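Local coordinates for Alpha/beta hydrolase fold-3 domain-containing protein (Enterococcus faecalis, PDB 2QRU) that is of unconfirmed function but has an alpha/beta-hydrolase fold and probably acts as a serine hydrolase, at residues T27-L33 / G58-L64; N95-L100 / L122-F126; L100-A105 / L127-Y133; P211-S215 / Q266-W270. All coordinates share one frame; numbering follows the deposited sequence. Where two conformers were deposited one is given.

Interaction 1: residues T27-L33 / G58-L64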
# COMPACT_ATOMS: atom_id res chain seq x y z
N THR A 27 -18.69 12.12 8.22
CA THR A 27 -17.26 11.98 8.04
C THR A 27 -16.95 11.57 6.60
O THR A 27 -17.84 11.13 5.86
CB THR A 27 -16.64 10.99 9.10
OG1 THR A 27 -15.21 11.03 9.03
CG2 THR A 27 -17.17 9.55 8.89
N ASN A 28 -15.71 11.78 6.20
CA ASN A 28 -15.16 11.26 4.95
C ASN A 28 -14.21 10.13 5.36
O ASN A 28 -13.96 9.96 6.54
CB ASN A 28 -14.40 12.37 4.22
CG ASN A 28 -15.31 13.20 3.31
OD1 ASN A 28 -16.53 13.10 3.36
ND2 ASN A 28 -14.69 13.98 2.43
N TYR A 29 -13.69 9.36 4.40
CA TYR A 29 -12.88 8.21 4.75
C TYR A 29 -11.59 8.15 3.95
O TYR A 29 -11.53 8.63 2.82
CB TYR A 29 -13.63 6.91 4.46
CG TYR A 29 -14.88 6.77 5.29
CD1 TYR A 29 -16.07 7.35 4.88
CD2 TYR A 29 -14.85 6.08 6.51
CE1 TYR A 29 -17.23 7.25 5.66
CE2 TYR A 29 -16.00 5.97 7.30
CZ TYR A 29 -17.18 6.55 6.85
OH TYR A 29 -18.33 6.46 7.62
N VAL A 30 -10.58 7.53 4.54
CA VAL A 30 -9.39 7.11 3.78
C VAL A 30 -9.10 5.67 4.08
O VAL A 30 -9.03 5.28 5.27
CB VAL A 30 -8.14 7.93 4.14
CG1 VAL A 30 -6.88 7.33 3.53
CG2 VAL A 30 -8.30 9.34 3.64
N VAL A 31 -8.94 4.87 3.02
CA VAL A 31 -8.61 3.46 3.20
C VAL A 31 -7.10 3.33 3.10
O VAL A 31 -6.50 3.77 2.10
CB VAL A 31 -9.30 2.55 2.16
CG1 VAL A 31 -8.95 1.08 2.42
CG2 VAL A 31 -10.83 2.76 2.21
N TYR A 32 -6.47 2.77 4.14
CA TYR A 32 -5.03 2.65 4.20
C TYR A 32 -4.59 1.21 3.92
O TYR A 32 -5.07 0.27 4.59
CB TYR A 32 -4.51 3.08 5.57
CG TYR A 32 -3.06 2.77 5.78
CD1 TYR A 32 -2.08 3.53 5.15
CD2 TYR A 32 -2.66 1.70 6.61
CE1 TYR A 32 -0.72 3.27 5.33
CE2 TYR A 32 -1.30 1.41 6.80
CZ TYR A 32 -0.34 2.20 6.15
OH TYR A 32 1.01 1.94 6.31
N LEU A 33 -3.66 1.05 2.98
CA LEU A 33 -3.08 -0.26 2.59
C LEU A 33 -1.61 -0.34 3.00
O LEU A 33 -0.77 0.42 2.47
CB LEU A 33 -3.22 -0.51 1.08
CG LEU A 33 -4.67 -0.45 0.62
CD1 LEU A 33 -4.75 -0.61 -0.88
CD2 LEU A 33 -5.55 -1.52 1.32
N GLY A 58 -10.37 15.36 9.03
CA GLY A 58 -11.76 14.95 8.83
C GLY A 58 -11.95 13.64 8.09
O GLY A 58 -13.05 13.36 7.63
N TYR A 59 -10.89 12.83 8.01
CA TYR A 59 -10.99 11.50 7.39
C TYR A 59 -10.88 10.40 8.44
O TYR A 59 -9.86 10.26 9.11
CB TYR A 59 -9.87 11.32 6.34
CG TYR A 59 -9.97 12.33 5.23
CD1 TYR A 59 -10.84 12.12 4.16
CD2 TYR A 59 -9.25 13.52 5.28
CE1 TYR A 59 -10.99 13.07 3.14
CE2 TYR A 59 -9.38 14.48 4.26
CZ TYR A 59 -10.24 14.24 3.19
OH TYR A 59 -10.36 15.19 2.21
N THR A 60 -11.94 9.62 8.57
CA THR A 60 -11.91 8.37 9.31
C THR A 60 -10.99 7.40 8.55
O THR A 60 -11.18 7.17 7.36
CB THR A 60 -13.33 7.78 9.45
OG1 THR A 60 -14.10 8.60 10.35
CG2 THR A 60 -13.29 6.34 9.99
N VAL A 61 -10.01 6.83 9.26
CA VAL A 61 -9.06 5.93 8.61
C VAL A 61 -9.54 4.49 8.72
O VAL A 61 -9.90 4.03 9.81
CB VAL A 61 -7.64 6.08 9.21
CG1 VAL A 61 -6.68 5.08 8.56
CG2 VAL A 61 -7.11 7.51 8.99
N LEU A 62 -9.52 3.80 7.59
CA LEU A 62 -9.90 2.38 7.53
C LEU A 62 -8.65 1.61 7.09
O LEU A 62 -8.32 1.61 5.91
CB LEU A 62 -11.05 2.18 6.53
CG LEU A 62 -12.27 3.08 6.78
CD1 LEU A 62 -13.28 2.98 5.67
CD2 LEU A 62 -12.92 2.76 8.14
N ALA A 63 -7.94 1.02 8.05
CA ALA A 63 -6.69 0.32 7.77
C ALA A 63 -7.04 -1.13 7.47
O ALA A 63 -7.56 -1.82 8.34
CB ALA A 63 -5.73 0.43 8.96
N LEU A 64 -6.77 -1.59 6.25
CA LEU A 64 -7.43 -2.79 5.74
C LEU A 64 -6.49 -4.00 5.54
O LEU A 64 -5.36 -3.84 5.07
CB LEU A 64 -8.13 -2.43 4.40
CG LEU A 64 -9.11 -3.41 3.75
CD1 LEU A 64 -10.28 -3.74 4.71
CD2 LEU A 64 -9.64 -2.90 2.38
O HOH W 1 -3.51 -1.92 5.56
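V30 and Y59 meet across two parallel strands, 28-33 and 59-64, which helix 48-55 joins into a beta-alpha-beta unit of the alpha/beta-hydrolase sheet. The V30 branch that lies beside the backbone N, CG2, crosses the base of the tyrosine at a slant, 3.7 Å from Y59 CB. Farther out the same ring runs alongside N28, both side chains pointing the same way, with N28 CB 3.6 Å from Y59 CD1 and the amide and ring planes 47° apart. F54 of helix 48-55 packs on V30, Y59 and V61, covering this face of the strand pair.

The other face carries Y29, V31, T60 and L62. With chi1 at -63° the Y29 ring extends beside T60 and also reaches L62, whose CD1 sits 3.6 Å from Y29 CD2. V31 CG1 packs farther along against L64 CD2 at 4.0 Å, and helix 74-93 lies over this side. Y32 meets A63 CB with its ring edge, while its hydroxyl hydrogen-bonds to D45 outside the pair.

Between the faces the backbones exchange parallel-sheet hydrogen bonds, among them L62 N to V30 O at 2.8 Å. N28 O takes two donors: T60 N from the neighbouring strand, and the hydroxyl T27 OG1 at 3.0 Å, which lies in the carbonyl plane on a lone pair.

Interaction 2: residues N95-L100 / L122-F126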
# COMPACT_ATOMS: atom_id res chain seq x y z
N ASN A 95 -20.95 4.63 0.25
CA ASN A 95 -20.93 5.54 -0.90
C ASN A 95 -20.57 6.99 -0.58
O ASN A 95 -20.75 7.85 -1.43
CB ASN A 95 -22.24 5.45 -1.71
CG ASN A 95 -22.48 4.06 -2.25
OD1 ASN A 95 -21.66 3.53 -3.01
ND2 ASN A 95 -23.59 3.45 -1.85
N GLN A 96 -20.05 7.25 0.62
CA GLN A 96 -19.51 8.57 0.97
C GLN A 96 -18.14 8.75 0.30
O GLN A 96 -17.55 7.78 -0.15
CB GLN A 96 -19.33 8.69 2.48
CG GLN A 96 -20.65 8.73 3.26
CD GLN A 96 -21.27 10.11 3.26
OE1 GLN A 96 -22.43 10.28 2.89
NE2 GLN A 96 -20.49 11.10 3.68
N SER A 97 -17.67 10.00 0.24
CA SER A 97 -16.37 10.28 -0.35
C SER A 97 -15.28 9.53 0.40
O SER A 97 -15.33 9.37 1.62
CB SER A 97 -16.05 11.77 -0.33
OG SER A 97 -16.94 12.48 -1.18
N PHE A 98 -14.28 9.07 -0.35
CA PHE A 98 -13.14 8.42 0.27
C PHE A 98 -11.90 8.63 -0.56
O PHE A 98 -11.98 8.80 -1.79
CB PHE A 98 -13.39 6.91 0.44
CG PHE A 98 -13.43 6.16 -0.89
CD1 PHE A 98 -14.59 6.13 -1.66
CD2 PHE A 98 -12.28 5.56 -1.39
CE1 PHE A 98 -14.61 5.47 -2.89
CE2 PHE A 98 -12.29 4.92 -2.63
CZ PHE A 98 -13.45 4.88 -3.37
N GLY A 99 -10.76 8.63 0.11
CA GLY A 99 -9.46 8.59 -0.56
C GLY A 99 -8.77 7.28 -0.25
O GLY A 99 -9.23 6.51 0.60
N LEU A 100 -7.65 7.03 -0.92
CA LEU A 100 -6.87 5.83 -0.62
C LEU A 100 -5.46 6.27 -0.23
O LEU A 100 -4.95 7.29 -0.72
CB LEU A 100 -6.76 4.90 -1.81
CG LEU A 100 -8.10 4.36 -2.36
CD1 LEU A 100 -7.84 3.57 -3.68
CD2 LEU A 100 -8.84 3.50 -1.34
N LEU A 122 -16.86 3.68 -8.53
CA LEU A 122 -16.45 3.96 -7.15
C LEU A 122 -15.10 4.69 -7.08
O LEU A 122 -14.20 4.32 -6.30
CB LEU A 122 -16.37 2.68 -6.35
CG LEU A 122 -17.73 2.10 -5.94
CD1 LEU A 122 -17.54 0.70 -5.41
CD2 LEU A 122 -18.35 3.01 -4.88
N THR A 123 -14.97 5.75 -7.85
CA THR A 123 -13.70 6.46 -7.98
C THR A 123 -13.29 7.15 -6.65
O THR A 123 -14.08 7.87 -6.05
CB THR A 123 -13.79 7.51 -9.08
OG1 THR A 123 -14.31 6.90 -10.28
CG2 THR A 123 -12.42 8.11 -9.34
N PRO A 124 -12.04 6.91 -6.19
CA PRO A 124 -11.55 7.63 -5.01
C PRO A 124 -11.53 9.13 -5.29
O PRO A 124 -11.38 9.53 -6.45
CB PRO A 124 -10.10 7.13 -4.86
CG PRO A 124 -10.11 5.75 -5.58
CD PRO A 124 -11.03 5.99 -6.75
N GLN A 125 -11.66 9.95 -4.24
CA GLN A 125 -11.55 11.39 -4.36
C GLN A 125 -10.09 11.79 -4.59
O GLN A 125 -9.82 12.79 -5.28
CB GLN A 125 -12.09 12.10 -3.09
CG GLN A 125 -12.15 13.64 -3.20
CD GLN A 125 -12.40 14.37 -1.86
OE1 GLN A 125 -11.98 13.92 -0.77
NE2 GLN A 125 -13.07 15.53 -1.93
N PHE A 126 -9.17 11.04 -3.96
CA PHE A 126 -7.74 11.32 -4.05
C PHE A 126 -6.95 10.11 -3.61
O PHE A 126 -7.50 9.16 -3.01
CB PHE A 126 -7.38 12.52 -3.17
CG PHE A 126 -7.64 12.28 -1.70
CD1 PHE A 126 -6.66 11.67 -0.88
CD2 PHE A 126 -8.85 12.69 -1.14
CE1 PHE A 126 -6.92 11.45 0.50
CE2 PHE A 126 -9.12 12.47 0.20
CZ PHE A 126 -8.15 11.85 1.04
O HOH W 2 -15.06 8.90 -3.44
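F98 and G99 run beside Q125 and F126 in roughly the same direction, the end-to-end lines of the two segments lying 41° apart, and two backbone hydrogen bonds tie them: Q125 N to F98 O at 2.7 Å, close to straight, and L100 N to F126 O at 3.0 Å. F98 is the residue most covered by the other segment. Its chi1 of 68° places CG between the backbone N and the carbonyl carbon, folded back so that the far end of the ring approaches the loop although the CB bond leads away from it. P124 CA then lies over one face of the ring in a CH-pi contact, 4.0 Å from the centroid, while the carbonyl oxygen of L122 comes in at the edge, in the ring plane, 3.1 Å from F98 CZ. The proline ring is shared: P124 CG touches F98 CE2 on one hand and L100 CD1, at 3.7 Å, on the other.

A second CH-pi contact uses the F126 ring as a lid. G99 CA stands over the middle of its face, 3.8 Å from the centroid and only 9° off the normal, an approach made possible by the absence of a side chain on G99. A water accepts from F98 N and donates to T123 O, bridging the two backbones.

Around this start of strand 98-103, L117 and T114 of helix 105-119 pack on F98 and P124 respectively, V31 of strand 28-33 touches L100, and Y59 of strand 59-64 meets the F126 ring edge-to-face.

Interaction 3: residues L100-A105 / L127-Y133. With PO4 (phosphate ion), chain B.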
# COMPACT_ATOMS: atom_id res chain seq x y z
N LEU A 100 -7.65 7.03 -0.92
CA LEU A 100 -6.87 5.83 -0.62
C LEU A 100 -5.46 6.27 -0.23
O LEU A 100 -4.95 7.29 -0.72
CB LEU A 100 -6.76 4.90 -1.81
CG LEU A 100 -8.10 4.36 -2.36
CD1 LEU A 100 -7.84 3.57 -3.68
CD2 LEU A 100 -8.84 3.50 -1.34
N CYS A 101 -4.79 5.47 0.60
CA CYS A 101 -3.39 5.75 0.93
C CYS A 101 -2.65 4.42 0.99
O CYS A 101 -3.15 3.46 1.59
CB CYS A 101 -3.30 6.43 2.29
SG CYS A 101 -1.59 6.75 2.89
N GLY A 102 -1.49 4.36 0.36
CA GLY A 102 -0.75 3.06 0.26
C GLY A 102 0.72 3.25 0.59
O GLY A 102 1.34 4.23 0.14
N ARG A 103 1.27 2.27 1.30
CA ARG A 103 2.66 2.29 1.73
C ARG A 103 3.39 1.17 0.96
O ARG A 103 3.10 -0.02 1.18
CB ARG A 103 2.69 2.00 3.21
CG ARG A 103 4.08 1.86 3.77
CD ARG A 103 4.02 1.72 5.31
NE ARG A 103 5.30 1.63 5.97
CZ ARG A 103 5.40 1.67 7.30
NH1 ARG A 103 4.29 1.82 8.01
NH2 ARG A 103 6.59 1.58 7.91
N SER A 104 4.35 1.54 0.11
CA SER A 104 5.17 0.60 -0.66
C SER A 104 4.29 -0.37 -1.48
O SER A 104 3.55 0.08 -2.38
CB SER A 104 6.19 -0.11 0.24
OG SER A 104 7.11 -0.81 -0.59
N ALA A 105 4.29 -1.65 -1.14
CA ALA A 105 3.40 -2.57 -1.89
C ALA A 105 1.95 -2.09 -1.78
O ALA A 105 1.16 -2.30 -2.70
CB ALA A 105 3.52 -3.99 -1.32
N LEU A 127 -5.66 10.17 -3.88
CA LEU A 127 -4.75 9.05 -3.62
C LEU A 127 -3.49 9.56 -2.92
O LEU A 127 -3.07 10.70 -3.22
CB LEU A 127 -4.32 8.42 -4.94
CG LEU A 127 -5.42 7.96 -5.93
CD1 LEU A 127 -4.75 7.53 -7.24
CD2 LEU A 127 -6.20 6.80 -5.25
N VAL A 128 -2.90 8.78 -2.01
CA VAL A 128 -1.64 9.20 -1.38
C VAL A 128 -0.70 8.01 -1.50
O VAL A 128 -0.99 6.92 -1.01
CB VAL A 128 -1.86 9.61 0.12
CG1 VAL A 128 -0.52 9.97 0.78
CG2 VAL A 128 -2.88 10.76 0.25
N ASN A 129 0.37 8.19 -2.26
CA ASN A 129 1.35 7.16 -2.53
C ASN A 129 2.65 7.41 -1.75
O ASN A 129 3.33 8.40 -2.02
CB ASN A 129 1.72 7.20 -4.02
CG ASN A 129 2.89 6.31 -4.32
OD1 ASN A 129 2.85 5.14 -3.98
ND2 ASN A 129 3.92 6.86 -4.95
N PHE A 130 2.97 6.51 -0.83
CA PHE A 130 4.29 6.45 -0.19
C PHE A 130 5.09 5.37 -0.89
O PHE A 130 4.88 4.18 -0.61
CB PHE A 130 4.12 6.15 1.30
CG PHE A 130 3.68 7.34 2.07
CD1 PHE A 130 4.65 8.23 2.57
CD2 PHE A 130 2.35 7.56 2.33
CE1 PHE A 130 4.25 9.39 3.30
CE2 PHE A 130 1.94 8.68 3.06
CZ PHE A 130 2.87 9.60 3.54
N TYR A 131 5.96 5.80 -1.82
CA TYR A 131 6.98 4.95 -2.47
C TYR A 131 6.44 3.59 -2.98
O TYR A 131 7.07 2.53 -2.83
CB TYR A 131 8.24 4.84 -1.60
CG TYR A 131 8.00 4.67 -0.11
CD1 TYR A 131 7.74 3.42 0.44
CD2 TYR A 131 8.04 5.78 0.74
CE1 TYR A 131 7.52 3.27 1.83
CE2 TYR A 131 7.80 5.64 2.13
CZ TYR A 131 7.55 4.39 2.66
OH TYR A 131 7.38 4.28 4.06
N GLY A 132 5.27 3.67 -3.62
CA GLY A 132 4.71 2.50 -4.32
C GLY A 132 5.25 2.41 -5.75
O GLY A 132 6.29 3.00 -6.11
N TYR A 133 4.50 1.68 -6.58
CA TYR A 133 4.93 1.36 -7.94
C TYR A 133 3.73 0.98 -8.79
O TYR A 133 2.66 0.66 -8.23
CB TYR A 133 5.98 0.27 -7.92
CG TYR A 133 5.80 -0.83 -6.90
CD1 TYR A 133 6.33 -0.71 -5.60
CD2 TYR A 133 5.16 -2.04 -7.25
CE1 TYR A 133 6.19 -1.75 -4.65
CE2 TYR A 133 5.01 -3.05 -6.31
CZ TYR A 133 5.56 -2.91 -5.03
OH TYR A 133 5.45 -3.93 -4.09
P PO4 B . 7.66 -2.96 1.31
O1 PO4 B . 8.49 -2.64 0.08
O2 PO4 B . 8.27 -4.19 1.98
O3 PO4 B . 7.75 -1.84 2.35
O4 PO4 B . 6.22 -3.17 0.87
O HOH W 3 7.14 -3.74 -1.96
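Y131 leaves the end of strand 127-130 and packs beside S104 and R103 of the neighbouring parallel strand and turn. From its CB, a chi1 of 41° puts CG between the backbone N and the carbonyl carbon, and the ring edge passes the serine, Y131 CD1 standing 3.9 Å from S104 CB. CE1 continues past the same CB, and F130 CB covers part of one ring face. At the tip, OH comes 3.9 Å from R103 NE, the guanidinium and ring planes nearly perpendicular at 87°; both groups are held by D250, which forms a salt bridge with R103 and a hydrogen bond with Y131.

The backbone bonds between the strands end with S104 N to F130 O at 2.8 Å. N129 OD1 accepts from G132 N, three residues on, an Asx motif. C101 SG meets the F130 ring at its edge, 5.2 Å from the centroid.

Beyond the strand, S104 has a positive phi of 54° just before helix 105-119. A phosphate, probably from the crystallisation liquor, lies so close to S104 OG that the detail there is doubtful; it accepts from A105 N at 3.2 Å, and from G36 N and G37 N. This strained strand-turn-helix fits the nucleophile elbow of alpha/beta hydrolases, with S104, H249 and D221 the probable triad.

Interaction 4: residues P211-S215 / Q266-W270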
# COMPACT_ATOMS: atom_id res chain seq x y z
N PRO A 211 -7.69 9.89 -10.17
CA PRO A 211 -7.91 11.10 -9.38
C PRO A 211 -6.58 11.64 -8.78
O PRO A 211 -5.58 10.91 -8.75
CB PRO A 211 -8.81 10.62 -8.22
CG PRO A 211 -8.54 9.19 -8.05
CD PRO A 211 -8.10 8.66 -9.43
N PRO A 212 -6.59 12.89 -8.25
CA PRO A 212 -5.33 13.52 -7.79
C PRO A 212 -4.59 12.73 -6.77
O PRO A 212 -5.19 12.15 -5.83
CB PRO A 212 -5.78 14.85 -7.20
CG PRO A 212 -7.03 15.16 -8.06
CD PRO A 212 -7.71 13.81 -8.09
N CYS A 213 -3.28 12.72 -6.93
CA CYS A 213 -2.43 11.92 -6.08
C CYS A 213 -1.30 12.77 -5.46
O CYS A 213 -0.70 13.65 -6.16
CB CYS A 213 -1.87 10.77 -6.93
SG CYS A 213 -0.71 9.73 -5.96
N PHE A 214 -1.05 12.55 -4.17
CA PHE A 214 0.16 13.06 -3.50
C PHE A 214 1.14 11.92 -3.41
O PHE A 214 0.84 10.86 -2.82
CB PHE A 214 -0.16 13.56 -2.10
CG PHE A 214 1.04 14.13 -1.38
CD1 PHE A 214 1.97 13.28 -0.74
CD2 PHE A 214 1.23 15.53 -1.37
CE1 PHE A 214 3.08 13.84 -0.06
CE2 PHE A 214 2.34 16.10 -0.72
CZ PHE A 214 3.26 15.27 -0.06
N SER A 215 2.30 12.09 -4.04
CA SER A 215 3.24 10.97 -4.23
C SER A 215 4.61 11.36 -3.70
O SER A 215 5.07 12.47 -3.95
CB SER A 215 3.39 10.67 -5.73
OG SER A 215 4.28 9.57 -5.97
N GLN A 266 3.82 19.10 4.17
CA GLN A 266 3.44 19.19 2.74
C GLN A 266 2.17 18.40 2.46
O GLN A 266 1.23 18.91 1.80
CB GLN A 266 4.57 18.75 1.82
CG GLN A 266 5.73 19.76 1.81
CD GLN A 266 7.02 19.20 1.23
OE1 GLN A 266 7.18 17.99 1.04
NE2 GLN A 266 7.99 20.09 1.01
N LEU A 267 2.13 17.18 2.99
CA LEU A 267 0.95 16.31 2.84
C LEU A 267 -0.25 16.95 3.52
O LEU A 267 -1.36 16.94 2.97
CB LEU A 267 1.24 14.91 3.39
CG LEU A 267 0.04 13.95 3.33
CD1 LEU A 267 -0.63 13.83 1.95
CD2 LEU A 267 0.40 12.55 3.86
N ASP A 268 -0.04 17.51 4.72
CA ASP A 268 -1.14 18.14 5.46
C ASP A 268 -1.72 19.30 4.65
O ASP A 268 -2.95 19.41 4.48
CB ASP A 268 -0.69 18.62 6.84
CG ASP A 268 -1.84 19.17 7.64
OD1 ASP A 268 -2.58 18.38 8.23
OD2 ASP A 268 -2.02 20.41 7.64
N SER A 269 -0.85 20.15 4.12
CA SER A 269 -1.29 21.28 3.31
C SER A 269 -2.06 20.79 2.08
O SER A 269 -3.11 21.35 1.74
CB SER A 269 -0.09 22.13 2.88
OG SER A 269 -0.48 23.22 2.05
N TRP A 270 -1.54 19.76 1.42
CA TRP A 270 -2.18 19.20 0.20
C TRP A 270 -3.56 18.60 0.56
O TRP A 270 -4.54 18.79 -0.21
CB TRP A 270 -1.28 18.12 -0.39
CG TRP A 270 -1.78 17.49 -1.66
CD1 TRP A 270 -1.54 17.90 -2.93
CD2 TRP A 270 -2.54 16.27 -1.75
NE1 TRP A 270 -2.14 17.03 -3.83
CE2 TRP A 270 -2.76 16.03 -3.14
CE3 TRP A 270 -3.08 15.39 -0.80
CZ2 TRP A 270 -3.46 14.92 -3.59
CZ3 TRP A 270 -3.78 14.25 -1.26
CH2 TRP A 270 -3.97 14.04 -2.65
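CG lies anti to the backbone N in both F214 and W270 (chi1 -178° each), and the two side chains, one from strand 213-218 and the other from helix 258-272, slide past each other in opposite directions. F214 CB is centred over the six-membered ring of the indole at 3.5 Å from its centroid, a CH-pi contact almost along the normal. Farther out F214 CD2 lies over the same indole, 3.6 Å from W270 CG. The planes of the two aromatic groups are inclined at 59°, an oblique pairing.

L267, one helical turn before W270, supplies a methyl from another direction. Its CD1 lies over one face of the phenylalanine, offset toward the rim and 4.0 Å from the ring centroid. The outer ring atoms of F214 continue onto the helix backbone, where F214 CE2 is 3.8 Å from L267 CA, and Q266 CB brushes the tip. At the far end of the indole W270 CZ2 approaches F214 N at 3.4 Å, and P212 O lies at the indole edge, in its plane.

No hydrogen bond joins the segments; the contact is made by packing, with backbone atoms F214 N and P212 O also against the indole. V128 and F130 of strand 127-130 touch W270 and L267 respectively, T240 also touches W270, and R274 makes a cation-pi contact with the tryptophan. Such packing of a helix running antiparallel to the strand beneath it is typical of the layered alpha/beta-hydrolase fold, here with the C-terminal helix laid against the sheet.

How the interactions relate
All four contacts reach the same sheet, and they follow its strand order. Interactions 1 and 2, with centres about 10 Å apart, are joined where strands 28-33 and 98-103 pair, through Y29 O and G99 N at 2.8 Å. Interactions 1 and 3 touch farther along the same pair, through L33 N and C101 O at 2.8 Å. Interactions 2 and 3 share L100 and follow strand 98-103 from its start to the probable nucleophile elbow, about 15 Å between centres. Interaction 4 borders interaction 3 through N129 N and F214 O at 2.8 Å, and it packs on interaction 2 through F126 and W270. Only interaction 3 holds S104 and touches the phosphate; L33 of interaction 1 reaches the elbow.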